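PDB 4YHS: monosaccharide ABC transporter substrate-binding protein, CUT2 family from Bradyrhizobium sp., which probably binds a sugar or related small solute in the periplasm and delivers it to an ABC transporter of the CUT2 family. Local coordinates for residues A71-L74 with G75-Y78; V282-G285 with I286-G289. All blocks are in the same frame, centred on the assembly; numbering follows the deposited sequence.

Contact 1: residues A71-L74 with G75-Y78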
ATOM      1  N   ALA A  71      -6.089  -7.533  -6.179  1.00 16.60           N
ATOM      2  CA  ALA A  71      -6.196  -6.265  -6.889  1.00 12.97           C
ATOM      3  C   ALA A  71      -4.996  -5.381  -6.571  1.00 11.67           C
ATOM      4  O   ALA A  71      -4.559  -4.583  -7.400  1.00 13.10           O
ATOM      5  CB  ALA A  71      -7.478  -5.565  -6.526  1.00 14.77           C
ATOM      6  N   TYR A  72      -4.501  -5.504  -5.344  1.00 15.75           N
ATOM      7  CA  TYR A  72      -3.385  -4.701  -4.900  1.00 17.58           C
ATOM      8  C   TYR A  72      -2.184  -4.915  -5.825  1.00 15.07           C
ATOM      9  O   TYR A  72      -1.659  -3.959  -6.387  1.00 11.08           O
ATOM     10  CB  TYR A  72      -3.000  -5.034  -3.450  1.00 14.20           C
ATOM     11  CG  TYR A  72      -1.947  -4.072  -2.918  1.00 14.64           C
ATOM     12  CD1 TYR A  72      -0.584  -4.290  -3.131  1.00 12.83           C
ATOM     13  CD2 TYR A  72      -2.328  -2.937  -2.212  1.00 14.54           C
ATOM     14  CE1 TYR A  72       0.372  -3.385  -2.667  1.00 12.70           C
ATOM     15  CE2 TYR A  72      -1.384  -2.047  -1.719  1.00 16.33           C
ATOM     16  CZ  TYR A  72      -0.032  -2.284  -1.944  1.00 20.98           C
ATOM     17  OH  TYR A  72       0.921  -1.400  -1.478  1.00 16.11           O
ATOM     18  N   TRP A  73      -1.744  -6.155  -5.995  1.00 13.36           N
ATOM     19  CA  TRP A  73      -0.585  -6.413  -6.850  1.00 13.07           C
ATOM     20  C   TRP A  73      -0.922  -6.234  -8.329  1.00 11.87           C
ATOM     21  O   TRP A  73      -0.043  -5.881  -9.118  1.00 15.91           O
ATOM     22  CB  TRP A  73       0.019  -7.804  -6.519  1.00 15.77           C
ATOM     23  CG  TRP A  73       0.718  -7.657  -5.195  1.00 15.30           C
ATOM     24  CD1 TRP A  73       0.205  -7.904  -3.949  1.00 16.02           C
ATOM     25  CD2 TRP A  73       2.035  -7.129  -4.979  1.00 12.49           C
ATOM     26  NE1 TRP A  73       1.128  -7.585  -2.984  1.00 12.08           N
ATOM     27  CE2 TRP A  73       2.261  -7.115  -3.592  1.00 15.08           C
ATOM     28  CE3 TRP A  73       3.043  -6.674  -5.825  1.00 10.06           C
ATOM     29  CZ2 TRP A  73       3.455  -6.656  -3.034  1.00 15.24           C
ATOM     30  CZ3 TRP A  73       4.251  -6.218  -5.250  1.00 17.84           C
ATOM     31  CH2 TRP A  73       4.436  -6.229  -3.888  1.00 17.99           C
ATOM     32  N   LEU A  74      -2.190  -6.389  -8.717  1.00 13.21           N
ATOM     33  CA  LEU A  74      -2.584  -5.989 -10.062  1.00 13.43           C
ATOM     34  C   LEU A  74      -2.372  -4.485 -10.257  1.00 15.86           C
ATOM     35  O   LEU A  74      -1.937  -4.033 -11.306  1.00 12.45           O
ATOM     36  CB  LEU A  74      -4.041  -6.383 -10.318  1.00 14.36           C
ATOM     37  CG  LEU A  74      -4.580  -6.301 -11.742  1.00 33.05           C
ATOM     38  CD1 LEU A  74      -3.835  -7.277 -12.653  1.00 23.91           C
ATOM     39  CD2 LEU A  74      -6.100  -6.595 -11.742  1.00 34.74           C
ATOM     40  N   GLY A  75      -2.694  -3.693  -9.245  1.00 12.12           N
ATOM     41  CA  GLY A  75      -2.404  -2.268  -9.282  1.00 11.41           C
ATOM     42  C   GLY A  75      -0.920  -1.940  -9.410  1.00 11.88           C
ATOM     43  O   GLY A  75      -0.515  -1.085 -10.206  1.00 12.37           O
ATOM     44  N   VAL A  76      -0.080  -2.637  -8.645  1.00 13.65           N
ATOM     45  CA  VAL A  76       1.347  -2.426  -8.779  1.00 13.03           C
ATOM     46  C   VAL A  76       1.807  -2.812 -10.206  1.00 12.78           C
ATOM     47  O   VAL A  76       2.617  -2.097 -10.810  1.00 14.81           O
ATOM     48  CB  VAL A  76       2.145  -3.226  -7.742  1.00 12.12           C
ATOM     49  CG1 VAL A  76       3.586  -2.838  -7.814  1.00 15.31           C
ATOM     50  CG2 VAL A  76       1.608  -2.997  -6.352  1.00 10.79           C
ATOM     51  N   ASP A  77       1.285  -3.927 -10.728  1.00 14.53           N
ATOM     52  CA  ASP A  77       1.591  -4.388 -12.092  1.00 11.94           C
ATOM     53  C   ASP A  77       1.271  -3.289 -13.115  1.00 13.93           C
ATOM     54  O   ASP A  77       2.054  -2.997 -14.017  1.00 14.29           O
ATOM     55  CB  ASP A  77       0.808  -5.653 -12.422  1.00 15.82           C
ATOM     56  CG  ASP A  77       1.047  -6.136 -13.835  1.00 20.32           C
ATOM     57  OD1 ASP A  77       2.204  -6.460 -14.182  1.00 19.56           O
ATOM     58  OD2 ASP A  77       0.077  -6.215 -14.582  1.00 18.46           O
ATOM     59  N   TYR A  78       0.080  -2.730 -12.994  1.00 14.59           N
ATOM     60  CA  TYR A  78      -0.365  -1.671 -13.888  1.00 12.08           C
ATOM     61  C   TYR A  78       0.618  -0.499 -13.892  1.00 14.49           C
ATOM     62  O   TYR A  78       0.983  -0.017 -14.945  1.00 14.02           O
ATOM     63  CB  TYR A  78      -1.770  -1.205 -13.472  1.00 15.91           C
ATOM     64  CG  TYR A  78      -2.300  -0.044 -14.274  1.00 16.31           C
ATOM     65  CD1 TYR A  78      -2.875  -0.242 -15.536  1.00 14.65           C
ATOM     66  CD2 TYR A  78      -2.258   1.243 -13.766  1.00 21.49           C
ATOM     67  CE1 TYR A  78      -3.356   0.823 -16.269  1.00 20.41           C
ATOM     68  CE2 TYR A  78      -2.753   2.310 -14.483  1.00 16.76           C
ATOM     69  CZ  TYR A  78      -3.288   2.102 -15.739  1.00 19.07           C
ATOM     70  OH  TYR A  78      -3.795   3.162 -16.474  1.00 23.47           O
TER
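G75 N donates to A71 O at 2.8 Å, the shortest of four backbone bonds that join A71-L74 to G75-Y78. V76 N follows with a 3.1 Å bond to Y72 O. D77 N bonds to W73 O at 2.9 Å. Y78 N reaches L74 O at the same length, with an N-H...O angle of 161°. These four bonds make up the first turns of helix 71-87. The helix is the crossover of a beta-alpha-beta unit between the parallel strands 60-65 and 90-95, the repeating topology of periplasmic binding proteins.

The main side-chain contact is a small apolar cluster around V76. Its CG1 is anti to the backbone N (chi1 -173°), which puts CG2 beside that N and turns it back to the preceding turn. There V76 CG2 meets Y72 CE1 at 3.9 Å and W73 CE3 at 4.0 Å. The W73 and V76 side chains run side by side and point the same way. Y72 CD1 also sits over one face of the W73 indole, toward the rim of the ring and 3.7 Å above its plane. The two aromatic residues therefore pack on each other as well as on the valine.

Y72 OH is hydrogen-bonded to D297 OD2. The Y72 side chain lies about 4 Å from a bound bis-tris, probably from the crystallisation liquor, which may mark the ligand pocket. D77 OD2 accepts from V352 N. F65 and H67 meet the W73 ring edge-to-face.

Contact 2: residues V282-G285 with I286-G289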
ATOM      1  N   VAL A 282     -13.664  -1.699  -1.012  1.00 15.13           N
ATOM      2  CA  VAL A 282     -13.749  -0.498  -0.190  1.00 12.89           C
ATOM      3  C   VAL A 282     -14.046   0.743  -1.056  1.00 15.96           C
ATOM      4  O   VAL A 282     -14.900   1.567  -0.720  1.00 14.23           O
ATOM      5  CB  VAL A 282     -12.466  -0.290   0.613  1.00 15.50           C
ATOM      6  CG1 VAL A 282     -12.437   1.118   1.306  1.00 22.64           C
ATOM      7  CG2 VAL A 282     -12.321  -1.403   1.651  1.00 14.90           C
ATOM      8  N   TYR A 283     -13.401   0.828  -2.210  1.00 16.24           N
ATOM      9  CA  TYR A 283     -13.605   1.933  -3.157  1.00 15.66           C
ATOM     10  C   TYR A 283     -15.078   2.001  -3.574  1.00 15.09           C
ATOM     11  O   TYR A 283     -15.698   3.063  -3.543  1.00 15.65           O
ATOM     12  CB  TYR A 283     -12.664   1.728  -4.358  1.00 16.55           C
ATOM     13  CG  TYR A 283     -12.591   2.861  -5.363  1.00 14.71           C
ATOM     14  CD1 TYR A 283     -11.700   3.912  -5.201  1.00 17.10           C
ATOM     15  CD2 TYR A 283     -13.390   2.861  -6.478  1.00 17.61           C
ATOM     16  CE1 TYR A 283     -11.635   4.948  -6.145  1.00 17.60           C
ATOM     17  CE2 TYR A 283     -13.319   3.870  -7.410  1.00 24.34           C
ATOM     18  CZ  TYR A 283     -12.430   4.895  -7.248  1.00 20.14           C
ATOM     19  OH  TYR A 283     -12.409   5.905  -8.186  1.00 26.26           O
ATOM     20  N   GLU A 284     -15.648   0.867  -3.959  1.00 18.07           N
ATOM     21  CA  GLU A 284     -17.019   0.863  -4.431  1.00 15.90           C
ATOM     22  C   GLU A 284     -17.945   1.261  -3.282  1.00 12.31           C
ATOM     23  O   GLU A 284     -18.908   2.004  -3.466  1.00 15.70           O
ATOM     24  CB  GLU A 284     -17.392  -0.508  -4.992  1.00 16.48           C
ATOM     25  CG  GLU A 284     -18.843  -0.652  -5.374  1.00 24.68           C
ATOM     26  CD  GLU A 284     -19.270   0.246  -6.560  1.00 34.24           C
ATOM     27  OE1 GLU A 284     -18.412   0.829  -7.254  1.00 30.77           O
ATOM     28  OE2 GLU A 284     -20.490   0.374  -6.791  1.00 36.05           O
ATOM     29  N   GLY A 285     -17.613   0.784  -2.089  1.00 15.97           N
ATOM     30  CA  GLY A 285     -18.359   1.121  -0.898  1.00 17.89           C
ATOM     31  C   GLY A 285     -18.411   2.625  -0.633  1.00 15.09           C
ATOM     32  O   GLY A 285     -19.452   3.139  -0.268  1.00 15.94           O
ATOM     33  N   ILE A 286     -17.289   3.319  -0.807  1.00 13.67           N
ATOM     34  CA  ILE A 286     -17.214   4.771  -0.618  1.00 14.03           C
ATOM     35  C   ILE A 286     -18.066   5.441  -1.661  1.00 17.81           C
ATOM     36  O   ILE A 286     -18.883   6.303  -1.341  1.00 16.10           O
ATOM     37  CB  ILE A 286     -15.727   5.288  -0.665  1.00 14.96           C
ATOM     38  CG1 ILE A 286     -14.944   4.715   0.525  1.00 16.71           C
ATOM     39  CG2 ILE A 286     -15.671   6.840  -0.637  1.00 16.04           C
ATOM     40  CD1 ILE A 286     -13.444   4.905   0.517  1.00 15.95           C
ATOM     41  N   LYS A 287     -17.912   5.009  -2.909  1.00 15.85           N
ATOM     42  CA  LYS A 287     -18.719   5.532  -3.992  1.00 15.45           C
ATOM     43  C   LYS A 287     -20.219   5.417  -3.708  1.00 22.04           C
ATOM     44  O   LYS A 287     -20.970   6.354  -3.918  1.00 22.69           O
ATOM     45  CB  LYS A 287     -18.378   4.797  -5.297  1.00 24.98           C
ATOM     46  CG  LYS A 287     -17.273   5.435  -6.092  1.00 28.69           C
ATOM     47  CD  LYS A 287     -17.037   4.670  -7.387  1.00 39.23           C
ATOM     48  CE  LYS A 287     -17.173   5.537  -8.642  1.00 42.47           C
ATOM     49  NZ  LYS A 287     -18.520   6.025  -9.005  1.00 41.16           N
ATOM     50  N   ARG A 288     -20.637   4.273  -3.183  1.00 14.34           N
ATOM     51  CA  ARG A 288     -22.047   4.002  -2.960  1.00 14.57           C
ATOM     52  C   ARG A 288     -22.585   4.556  -1.625  1.00 18.19           C
ATOM     53  O   ARG A 288     -23.775   4.416  -1.326  1.00 20.66           O
ATOM     54  CB  ARG A 288     -22.291   2.494  -3.028  1.00 21.45           C
ATOM     55  CG  ARG A 288     -22.257   1.913  -4.393  1.00 35.37           C
ATOM     56  CD  ARG A 288     -22.232   0.432  -4.244  1.00 44.39           C
ATOM     57  NE  ARG A 288     -22.320  -0.276  -5.510  1.00 63.11           N
ATOM     58  CZ  ARG A 288     -22.342  -1.601  -5.612  1.00 71.61           C
ATOM     59  NH1 ARG A 288     -22.282  -2.355  -4.520  1.00 81.18           N
ATOM     60  NH2 ARG A 288     -22.422  -2.172  -6.804  1.00 74.59           N
ATOM     61  N   GLY A 289     -21.725   5.187  -0.831  1.00 18.03           N
ATOM     62  CA  GLY A 289     -22.152   5.795   0.424  1.00 18.02           C
ATOM     63  C   GLY A 289     -22.220   4.827   1.597  1.00 19.18           C
ATOM     64  O   GLY A 289     -22.719   5.181   2.655  1.00 23.43           O
TER
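I286 N donates to V282 O at 3.0 Å. The two residues belong to the last turns of helix 280-287, which ends in a Schellman motif at G289. K287 N is satisfied by Y283 O at 3.0 Å, in an almost straight bond of 174°. R288 N bonds to E284 O at 2.9 Å, with a more bent N-H...O angle of 148°. G289 has a positive phi, and G289 N donates to I286 O at 3.1 Å. The backbone of G285 is hydrogen-bonded to I291, beyond the turn. At the other end, V282 N pairs with T279 OG1.

The side chains of E284 and R288 also meet. The model brings E284 OE2 against R288 NE too closely to be trusted, so their pairing as a salt bridge is doubtful. K287 NZ does not join them and stays 5.5 Å from E284 OE1. The lysine chain instead passes the Y283 ring, where K287 CD approaches Y283 CE2 at 3.8 Å.

On the buried side, I286 and Y283 rest on I335, and V282 packs against A252 and E256 of helix 252-264. I286 CG1 stands beside its own backbone N (chi1 -65°), and I286 CD1 extends from it to meet V282 CG1 at 4.0 Å.

The two contacts are in series along the chain. Each is local to one helix, so neither closes a long loop and they neither nest nor cross. Contact 1 comes first, at the start of the helix after strand 60-65, whose residue F65 it packs on. It also rests on helix 299-314. Contact 2 comes much later, after strand 272-275 of the four-stranded parallel sheet, and its helix lies against helix 252-264. The centres of contacts 1 and 2 are 19 Å apart. The nearest atoms of contacts 1 and 2 are about 9 Å apart, so they do not touch. After contact 2 the chain runs through strand 293-296 to D297, the partner of Y72 in contact 1.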